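Local coordinates for DUF3256 domain-containing protein (Porphyromonas gingivalis W83, PDB 2P3P) that is of unknown function but belongs to the DUF3256 family and can bind a magnesium ion, at residues R14-M19 with N66-Q71; S105-Y110 with R121-P126. All blocks are in the same frame, centred on the assembly; numbering follows the deposited sequence. Where two conformers were deposited one is given.

Contact 1 of 2, residues R14-M19 with N66-Q71; sequences RCFLAM and NFIRIQ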
ATOM      1  N   ARG A  14       8.795 -10.376 -14.782  0.50  8.45           N
ATOM      2  CA  ARG A  14       9.549 -11.581 -14.415  0.50  8.77           C
ATOM      3  C   ARG A  14       9.218 -12.050 -13.008  0.50  8.28           C
ATOM      4  O   ARG A  14       8.926 -13.218 -12.779  0.50  7.42           O
ATOM      5  CB  ARG A  14      11.048 -11.322 -14.504  0.50  8.46           C
ATOM      6  CG  ARG A  14      11.512 -10.885 -15.887  0.50  9.41           C
ATOM      7  CD  ARG A  14      12.922 -11.370 -16.168  0.50  9.32           C
ATOM      8  NE  ARG A  14      13.930 -10.684 -15.359  0.50 11.30           N
ATOM      9  CZ  ARG A  14      14.396  -9.454 -15.598  0.50 12.45           C
ATOM     10  NH1 ARG A  14      13.934  -8.734 -16.622  0.50 13.01           N
ATOM     11  NH2 ARG A  14      15.321  -8.934 -14.791  0.50 12.97           N
ATOM     12  N   CYS A  15       9.263 -11.126 -12.060  1.00  9.13           N
ATOM     13  CA  CYS A  15       9.008 -11.452 -10.639  1.00  8.35           C
ATOM     14  C   CYS A  15       7.586 -11.923 -10.412  1.00  9.17           C
ATOM     15  O   CYS A  15       7.354 -12.895  -9.675  1.00  7.99           O
ATOM     16  CB  CYS A  15       9.337 -10.236  -9.764  1.00  8.38           C
ATOM     17  SG  CYS A  15      11.053  -9.787  -9.766  1.00 10.68           S
ATOM     18  N   PHE A  16       6.638 -11.240 -11.048  1.00  8.54           N
ATOM     19  CA  PHE A  16       5.228 -11.609 -10.965  1.00  8.94           C
ATOM     20  C   PHE A  16       4.964 -13.013 -11.484  1.00  7.73           C
ATOM     21  O   PHE A  16       4.198 -13.808 -10.888  1.00  9.28           O
ATOM     22  CB  PHE A  16       4.379 -10.632 -11.770  1.00  8.30           C
ATOM     23  CG  PHE A  16       2.919 -10.817 -11.584  1.00  9.00           C
ATOM     24  CD1 PHE A  16       2.350 -10.653 -10.349  1.00  8.14           C
ATOM     25  CD2 PHE A  16       2.085 -11.082 -12.675  1.00  8.04           C
ATOM     26  CE1 PHE A  16       0.982 -10.776 -10.165  1.00  8.60           C
ATOM     27  CE2 PHE A  16       0.715 -11.191 -12.494  1.00  5.96           C
ATOM     28  CZ  PHE A  16       0.170 -11.058 -11.238  1.00  9.30           C
ATOM     29  N   LEU A  17       5.575 -13.352 -12.612  1.00  8.28           N
ATOM     30  CA  LEU A  17       5.366 -14.655 -13.203  1.00  9.03           C
ATOM     31  C   LEU A  17       5.947 -15.762 -12.278  1.00  9.66           C
ATOM     32  O   LEU A  17       5.363 -16.840 -12.158  1.00  9.18           O
ATOM     33  CB  LEU A  17       6.041 -14.725 -14.562  1.00  9.75           C
ATOM     34  CG  LEU A  17       5.396 -13.980 -15.726  1.00 10.11           C
ATOM     35  CD1 LEU A  17       6.346 -13.956 -16.910  1.00  9.97           C
ATOM     36  CD2 LEU A  17       4.082 -14.656 -16.136  1.00 12.64           C
ATOM     37  N   ALA A  18       7.093 -15.488 -11.664  1.00  9.96           N
ATOM     38  CA  ALA A  18       7.770 -16.464 -10.770  1.00 10.13           C
ATOM     39  C   ALA A  18       7.419 -16.365  -9.278  1.00 10.56           C
ATOM     40  O   ALA A  18       8.006 -17.059  -8.436  1.00 10.97           O
ATOM     41  CB  ALA A  18       9.278 -16.360 -10.958  1.00 11.74           C
HETATM   42  N   MSE A  19       6.464 -15.518  -8.923  1.00 10.52           N
HETATM   43  CA  MSE A  19       6.036 -15.386  -7.523  1.00 10.07           C
HETATM   44  C   MSE A  19       5.393 -16.718  -7.086  1.00  9.22           C
HETATM   45  O   MSE A  19       4.546 -17.241  -7.790  1.00  8.75           O
HETATM   46  CB  MSE A  19       5.028 -14.243  -7.420  1.00 10.48           C
HETATM   47  CG  MSE A  19       4.508 -13.931  -6.023  1.00 10.95           C
HETATM   48 SE   MSE A  19       3.212 -12.479  -6.129  0.80 13.16          SE
HETATM   49  CE  MSE A  19       1.898 -13.437  -7.187  1.00 12.28           C
ATOM     50  N   ASN A  66       5.614  -1.255 -15.052  1.00  8.31           N
ATOM     51  CA  ASN A  66       6.120  -0.645 -13.827  1.00  8.66           C
ATOM     52  C   ASN A  66       5.274  -0.750 -12.577  1.00  9.13           C
ATOM     53  O   ASN A  66       5.726  -0.329 -11.516  1.00  9.05           O
ATOM     54  CB  ASN A  66       6.479   0.809 -14.092  1.00  9.62           C
ATOM     55  CG  ASN A  66       7.593   0.926 -15.115  1.00 11.62           C
ATOM     56  OD1 ASN A  66       7.458   1.638 -16.103  1.00 19.55           O
ATOM     57  ND2 ASN A  66       8.689   0.204 -14.888  1.00 12.27           N
ATOM     58  N   PHE A  67       4.093  -1.331 -12.672  1.00  7.68           N
ATOM     59  CA  PHE A  67       3.299  -1.597 -11.460  1.00  8.21           C
ATOM     60  C   PHE A  67       2.171  -2.600 -11.778  1.00  8.51           C
ATOM     61  O   PHE A  67       1.696  -2.685 -12.931  1.00  6.98           O
ATOM     62  CB  PHE A  67       2.689  -0.286 -10.941  1.00  8.62           C
ATOM     63  CG  PHE A  67       1.665   0.322 -11.888  1.00  8.63           C
ATOM     64  CD1 PHE A  67       0.322  -0.036 -11.791  1.00 10.91           C
ATOM     65  CD2 PHE A  67       2.033   1.255 -12.840  1.00  9.12           C
ATOM     66  CE1 PHE A  67      -0.609   0.477 -12.651  1.00 12.19           C
ATOM     67  CE2 PHE A  67       1.046   1.783 -13.737  1.00 10.04           C
ATOM     68  CZ  PHE A  67      -0.234   1.393 -13.619  1.00  9.19           C
ATOM     69  N   ILE A  68       1.756  -3.350 -10.762  1.00  8.65           N
ATOM     70  CA  ILE A  68       0.604  -4.229 -10.829  1.00  7.85           C
ATOM     71  C   ILE A  68      -0.329  -3.850  -9.661  1.00  8.17           C
ATOM     72  O   ILE A  68       0.117  -3.749  -8.513  1.00  7.72           O
ATOM     73  CB  ILE A  68       1.043  -5.710 -10.716  1.00  8.16           C
ATOM     74  CG1 ILE A  68       1.836  -6.091 -11.988  1.00  7.04           C
ATOM     75  CG2 ILE A  68      -0.153  -6.620 -10.408  1.00  9.58           C
ATOM     76  CD1 ILE A  68       2.545  -7.362 -11.894  1.00  6.99           C
ATOM     77  N   ARG A  69      -1.614  -3.663  -9.972  1.00  7.15           N
ATOM     78  CA  ARG A  69      -2.610  -3.315  -8.964  1.00  8.46           C
ATOM     79  C   ARG A  69      -3.715  -4.328  -9.084  1.00  8.48           C
ATOM     80  O   ARG A  69      -4.308  -4.494 -10.172  1.00  9.95           O
ATOM     81  CB  ARG A  69      -3.129  -1.881  -9.158  1.00  7.78           C
ATOM     82  CG  ARG A  69      -4.099  -1.407  -8.031  1.00  8.97           C
ATOM     83  CD  ARG A  69      -4.700  -0.025  -8.310  1.00 10.49           C
ATOM     84  NE  ARG A  69      -3.781   1.104  -8.466  1.00 10.96           N
ATOM     85  CZ  ARG A  69      -3.218   1.790  -7.481  1.00 13.15           C
ATOM     86  NH1 ARG A  69      -3.338   1.437  -6.191  1.00 11.85           N
ATOM     87  NH2 ARG A  69      -2.441   2.807  -7.795  1.00 14.17           N
ATOM     88  N   ILE A  70      -3.931  -5.042  -7.994  1.00  9.12           N
ATOM     89  CA  ILE A  70      -4.922  -6.086  -7.900  1.00  8.77           C
ATOM     90  C   ILE A  70      -6.029  -5.725  -6.876  1.00  8.14           C
ATOM     91  O   ILE A  70      -5.739  -5.277  -5.758  1.00  8.00           O
ATOM     92  CB  ILE A  70      -4.221  -7.375  -7.479  1.00  9.12           C
ATOM     93  CG1 ILE A  70      -2.981  -7.621  -8.357  1.00  9.63           C
ATOM     94  CG2 ILE A  70      -5.129  -8.522  -7.600  1.00 11.61           C
ATOM     95  CD1 ILE A  70      -2.224  -8.855  -7.980  1.00 10.37           C
ATOM     96  N   GLN A  71      -7.288  -5.908  -7.251  1.00  6.90           N
ATOM     97  CA  GLN A  71      -8.378  -5.778  -6.321  1.00  8.42           C
ATOM     98  C   GLN A  71      -8.945  -7.157  -6.049  1.00  8.62           C
ATOM     99  O   GLN A  71      -9.217  -7.912  -6.985  1.00  9.39           O
ATOM    100  CB  GLN A  71      -9.501  -4.891  -6.866  1.00  9.05           C
ATOM    101  CG  GLN A  71      -8.997  -3.479  -7.314  1.00 10.51           C
ATOM    102  CD  GLN A  71      -8.403  -2.607  -6.190  1.00 14.12           C
ATOM    103  OE1 GLN A  71      -7.564  -1.727  -6.460  1.00 11.92           O
ATOM    104  NE2 GLN A  71      -8.815  -2.844  -4.953  1.00  9.24           N
TER
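Phe-16 lays one face of its ring over the terminal methyl of Ile-68. The methyl carbon Ile-68 CD1 sits 3.7 Å from the centroid of the Phe-16 ring and 22° off the ring normal, a CH-pi contact displaced from the middle of the ring toward its rim. The displacement favours the root of the side chain: Ile-68 CD1 comes nearest to Phe-16 CG, at 3.5 Å, and also touches CB. With CG of Phe-16 anti to the backbone N (chi1 -172°), the ring reaches out from the helix to the strand, bridging backbones whose closest CA atoms, those of Phe-16 and Ile-68, are 8.7 Å apart. Farther along the ring, Phe-16 CE1 meets the CD1 methyl of Ile-70 more loosely, at 4.3 Å and obliquely. Ile-68 and Ile-70, two residues apart on the strand, thus present their CD1 methyls to a single ring. No hydrogen bond crosses, so the joint is purely apolar, and all three residues are buried. Leu-63 of strand 58-64, Met-80 of strand 77-84 and Cys-36 of helix 29-39 also touch Phe-16, placing helix 11-18 against one face of the large antiparallel sheet, next to helix 29-39.

Contact 2 of 2, residues S105-Y110 with R121-P126; sequences SRIDFY and RFWQQP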
ATOM      1  N   SER A 105      -3.324  -0.001   5.462  1.00  6.76           N
ATOM      2  CA  SER A 105      -2.338  -0.594   4.596  1.00  7.00           C
ATOM      3  C   SER A 105      -1.236  -1.304   5.392  1.00  5.88           C
ATOM      4  O   SER A 105      -0.885  -0.872   6.481  1.00  6.30           O
ATOM      5  CB  SER A 105      -1.692   0.502   3.734  1.00  6.06           C
ATOM      6  OG  SER A 105      -2.639   1.106   2.859  1.00  7.15           O
ATOM      7  N   ARG A 106      -0.647  -2.332   4.755  1.00  6.90           N
ATOM      8  CA  ARG A 106       0.605  -2.952   5.187  1.00  8.27           C
ATOM      9  C   ARG A 106       1.571  -2.777   4.026  1.00  7.34           C
ATOM     10  O   ARG A 106       1.167  -2.909   2.876  1.00  9.48           O
ATOM     11  CB  ARG A 106       0.412  -4.441   5.460  1.00  9.27           C
ATOM     12  CG  ARG A 106      -0.572  -4.747   6.572  1.00 12.31           C
ATOM     13  CD  ARG A 106      -0.732  -6.280   6.880  1.00 13.75           C
ATOM     14  NE  ARG A 106      -0.963  -7.008   5.644  1.00 12.88           N
ATOM     15  CZ  ARG A 106       0.025  -7.505   4.904  1.00 13.47           C
ATOM     16  NH1 ARG A 106       1.276  -7.362   5.330  1.00  9.61           N
ATOM     17  NH2 ARG A 106      -0.230  -8.073   3.722  1.00 13.31           N
ATOM     18  N   ILE A 107       2.797  -2.414   4.314  1.00  7.50           N
ATOM     19  CA  ILE A 107       3.860  -2.376   3.307  1.00  7.21           C
ATOM     20  C   ILE A 107       4.815  -3.553   3.615  1.00  7.23           C
ATOM     21  O   ILE A 107       5.358  -3.671   4.743  1.00  7.32           O
ATOM     22  CB  ILE A 107       4.648  -1.056   3.321  1.00  7.55           C
ATOM     23  CG1 ILE A 107       3.741   0.161   3.265  1.00  7.88           C
ATOM     24  CG2 ILE A 107       5.614  -1.005   2.120  1.00  7.60           C
ATOM     25  CD1 ILE A 107       4.506   1.456   3.365  1.00  7.48           C
ATOM     26  N   ASP A 108       4.973  -4.435   2.619  1.00  7.07           N
ATOM     27  CA  ASP A 108       5.891  -5.554   2.671  1.00  7.15           C
ATOM     28  C   ASP A 108       7.025  -5.301   1.658  1.00  7.43           C
ATOM     29  O   ASP A 108       6.836  -4.658   0.629  1.00  7.77           O
ATOM     30  CB  ASP A 108       5.139  -6.872   2.355  1.00  7.06           C
ATOM     31  CG  ASP A 108       4.114  -7.222   3.394  1.00  8.22           C
ATOM     32  OD1 ASP A 108       4.462  -7.136   4.595  1.00 11.84           O
ATOM     33  OD2 ASP A 108       2.970  -7.577   3.026  1.00 13.34           O
ATOM     34  N   PHE A 109       8.216  -5.782   1.993  1.00  7.44           N
ATOM     35  CA  PHE A 109       9.367  -5.796   1.077  1.00  7.47           C
ATOM     36  C   PHE A 109       9.886  -7.186   0.873  1.00  8.42           C
ATOM     37  O   PHE A 109       9.893  -7.996   1.814  1.00  6.61           O
ATOM     38  CB  PHE A 109      10.479  -4.900   1.567  1.00  8.57           C
ATOM     39  CG  PHE A 109      10.138  -3.450   1.503  1.00  6.53           C
ATOM     40  CD1 PHE A 109      10.566  -2.659   0.450  1.00  9.39           C
ATOM     41  CD2 PHE A 109       9.379  -2.877   2.525  1.00 10.92           C
ATOM     42  CE1 PHE A 109      10.250  -1.319   0.434  1.00 11.15           C
ATOM     43  CE2 PHE A 109       9.065  -1.529   2.515  1.00  8.59           C
ATOM     44  CZ  PHE A 109       9.488  -0.766   1.493  1.00  7.77           C
ATOM     45  N   TYR A 110      10.284  -7.481  -0.375  1.00  8.70           N
ATOM     46  CA  TYR A 110      10.893  -8.765  -0.737  1.00  8.76           C
ATOM     47  C   TYR A 110      12.121  -8.549  -1.585  1.00  8.73           C
ATOM     48  O   TYR A 110      12.247  -7.522  -2.292  1.00  9.24           O
ATOM     49  CB  TYR A 110       9.957  -9.645  -1.557  1.00  8.21           C
ATOM     50  CG  TYR A 110       8.668 -10.008  -0.930  1.00  7.56           C
ATOM     51  CD1 TYR A 110       8.472 -11.248  -0.347  1.00  8.98           C
ATOM     52  CD2 TYR A 110       7.621  -9.130  -0.974  1.00  9.72           C
ATOM     53  CE1 TYR A 110       7.227 -11.574   0.219  1.00  9.25           C
ATOM     54  CE2 TYR A 110       6.424  -9.432  -0.465  1.00 10.99           C
ATOM     55  CZ  TYR A 110       6.204 -10.640   0.119  1.00  9.66           C
ATOM     56  OH  TYR A 110       4.924 -10.810   0.616  1.00  8.90           O
ATOM     57  N   ARG A 121      13.634  -1.628   7.938  1.00 11.91           N
ATOM     58  CA  ARG A 121      14.839  -1.161   7.307  1.00 12.05           C
ATOM     59  C   ARG A 121      14.538  -0.076   6.256  1.00 12.14           C
ATOM     60  O   ARG A 121      15.335   0.849   6.039  1.00 13.01           O
ATOM     61  CB  ARG A 121      15.510  -2.345   6.631  1.00 12.22           C
ATOM     62  CG  ARG A 121      16.935  -2.097   6.344  1.00 13.85           C
ATOM     63  CD  ARG A 121      17.394  -2.894   5.142  1.00 18.76           C
ATOM     64  NE  ARG A 121      18.559  -2.221   4.593  1.00 21.28           N
ATOM     65  CZ  ARG A 121      19.606  -2.817   4.052  1.00 20.93           C
ATOM     66  NH1 ARG A 121      19.678  -4.137   3.981  1.00 22.50           N
ATOM     67  NH2 ARG A 121      20.590  -2.069   3.601  1.00 20.71           N
ATOM     68  N   PHE A 122      13.395  -0.228   5.592  1.00 11.03           N
ATOM     69  CA  PHE A 122      13.004   0.611   4.476  1.00 11.20           C
ATOM     70  C   PHE A 122      11.912   1.620   4.782  1.00 10.83           C
ATOM     71  O   PHE A 122      11.690   2.583   4.025  1.00 12.41           O
ATOM     72  CB  PHE A 122      12.475  -0.313   3.363  1.00 10.92           C
ATOM     73  CG  PHE A 122      13.404  -1.406   3.011  1.00 10.82           C
ATOM     74  CD1 PHE A 122      14.540  -1.140   2.306  1.00 11.64           C
ATOM     75  CD2 PHE A 122      13.153  -2.708   3.405  1.00 13.02           C
ATOM     76  CE1 PHE A 122      15.427  -2.170   1.938  1.00 11.42           C
ATOM     77  CE2 PHE A 122      14.015  -3.725   3.049  1.00 11.82           C
ATOM     78  CZ  PHE A 122      15.152  -3.451   2.318  1.00 12.03           C
ATOM     79  N   TRP A 123      11.173   1.378   5.843  1.00 10.36           N
ATOM     80  CA  TRP A 123       9.986   2.157   6.125  1.00 10.21           C
ATOM     81  C   TRP A 123       9.703   2.198   7.625  1.00 10.18           C
ATOM     82  O   TRP A 123       9.703   1.161   8.296  1.00 10.69           O
ATOM     83  CB  TRP A 123       8.791   1.537   5.401  1.00 10.08           C
ATOM     84  CG  TRP A 123       7.445   2.011   5.897  1.00  7.96           C
ATOM     85  CD1 TRP A 123       6.576   1.330   6.690  1.00  7.54           C
ATOM     86  CD2 TRP A 123       6.841   3.267   5.620  1.00  8.10           C
ATOM     87  NE1 TRP A 123       5.452   2.109   6.953  1.00  9.01           N
ATOM     88  CE2 TRP A 123       5.593   3.301   6.306  1.00  8.43           C
ATOM     89  CE3 TRP A 123       7.237   4.387   4.878  1.00  9.13           C
ATOM     90  CZ2 TRP A 123       4.734   4.394   6.241  1.00  7.17           C
ATOM     91  CZ3 TRP A 123       6.374   5.448   4.788  1.00  8.98           C
ATOM     92  CH2 TRP A 123       5.140   5.451   5.477  1.00  9.70           C
ATOM     93  N   GLN A 124       9.500   3.397   8.151  1.00  9.04           N
ATOM     94  CA  GLN A 124       9.070   3.582   9.531  1.00 10.10           C
ATOM     95  C   GLN A 124       7.654   4.162   9.528  1.00  8.96           C
ATOM     96  O   GLN A 124       7.453   5.293   9.106  1.00  8.79           O
ATOM     97  CB  GLN A 124      10.002   4.545  10.298  1.00  9.99           C
ATOM     98  CG  GLN A 124       9.605   4.831  11.712  1.00  9.95           C
ATOM     99  CD  GLN A 124      10.616   5.735  12.477  1.00 12.45           C
ATOM    100  OE1 GLN A 124      11.795   5.895  12.068  1.00 12.06           O
ATOM    101  NE2 GLN A 124      10.174   6.280  13.608  1.00 15.92           N
ATOM    102  N   GLN A 125       6.696   3.437  10.079  1.00  9.25           N
ATOM    103  CA  GLN A 125       5.306   3.918  10.100  1.00  9.59           C
ATOM    104  C   GLN A 125       5.228   5.229  10.915  1.00  8.90           C
ATOM    105  O   GLN A 125       5.736   5.294  12.022  1.00 10.03           O
ATOM    106  CB  GLN A 125       4.385   2.869  10.748  1.00  8.97           C
ATOM    107  CG  GLN A 125       2.898   3.157  10.694  1.00  8.84           C
ATOM    108  CD  GLN A 125       2.256   2.835   9.345  1.00  5.91           C
ATOM    109  OE1 GLN A 125       2.928   2.805   8.344  1.00  8.89           O
ATOM    110  NE2 GLN A 125       0.947   2.642   9.325  1.00  2.17           N
ATOM    111  N   PRO A 126       4.637   6.283  10.347  1.00  9.82           N
ATOM    112  CA  PRO A 126       4.491   7.491  11.163  1.00 10.57           C
ATOM    113  C   PRO A 126       3.565   7.284  12.353  1.00 10.68           C
ATOM    114  O   PRO A 126       2.770   6.339  12.335  1.00 12.18           O
ATOM    115  CB  PRO A 126       3.898   8.518  10.198  1.00 10.75           C
ATOM    116  CG  PRO A 126       3.343   7.774   9.063  1.00  9.37           C
ATOM    117  CD  PRO A 126       4.069   6.434   8.991  1.00  9.91           C
TER
HETATM  118  O   HOH W   1      -0.690   1.912   7.028  1.00 12.54           O
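Phe-109 and Phe-122 form an offset stack, their ring centroids 4.6 Å apart and their planes inclined by 28°. The tilt is accompanied by a second contact: CB of Phe-122 lies over the same Phe-109 ring, 3.7 Å from its centroid, so this ring is covered partly by the neighbouring ring and partly by the methylene that carries it. The closest approach of the two rings joins CG of Phe-109 to CD2 of Phe-122, at 3.6 Å. One residue on, CB of Trp-123 touches CE2 of Phe-109 more loosely.

Ile-107, two residues back along the strand, meets the indole of Trp-123. Its CD1 methyl stands almost squarely over the five-membered ring, 3.6 Å from the centroid and only 8° off the normal, the isoleucine side chain crossing that of the tryptophan at about a right angle. In Trp-123, CG is anti to the backbone N (chi1 164°), which turns one face of the indole to this methyl.

Outside this apolar layer, Gln-125 holds the indole edge through one bent bond: Trp-123 NE1 donates to Gln-125 OE1 at 3.0 Å, the acceptor lying in the ring plane, while the backbone N of Gln-125 lies over the face opposite Ile-107. The side-chain amide of Gln-125 also donates, through NE2, to a water 2.9 Å away, and that water donates to Ser-105 O, a polar bridge between the segments. Tyr-195 adds an edge-to-face contact to Trp-123, and Leu-166 and Ile-168 of strand 165-170 also touch it. This is plain hydrophobic packing of a loop on a beta-sheet face: an irregular segment runs alongside strand 104-111, in the opposite direction, over one face of the seven-stranded antiparallel sheet, and also touches strands 155-159 and 165-170 of the four-stranded sheet.

Overall arrangement
From the N terminus, the chain first forms helix 11-18, then helix 29-39 and strands 47-52 and 58-64, before strand 67-72 returns to the first helix and closes contact 1 over 46 intervening residues. The seven-stranded sheet then continues through successive antiparallel strands to 104-111. Contact 2 closes a much shorter excursion of ten residues, which includes strand 116-117. The two contacts follow in series, neither nested nor crossed, with centres about 18 Å apart and nearest atoms about 7 Å apart. Both reach the same sheet: contact 1 joins it to the N-terminal helix, whereas contact 2 joins a later strand to the irregular segment that runs alongside the four-stranded sheet.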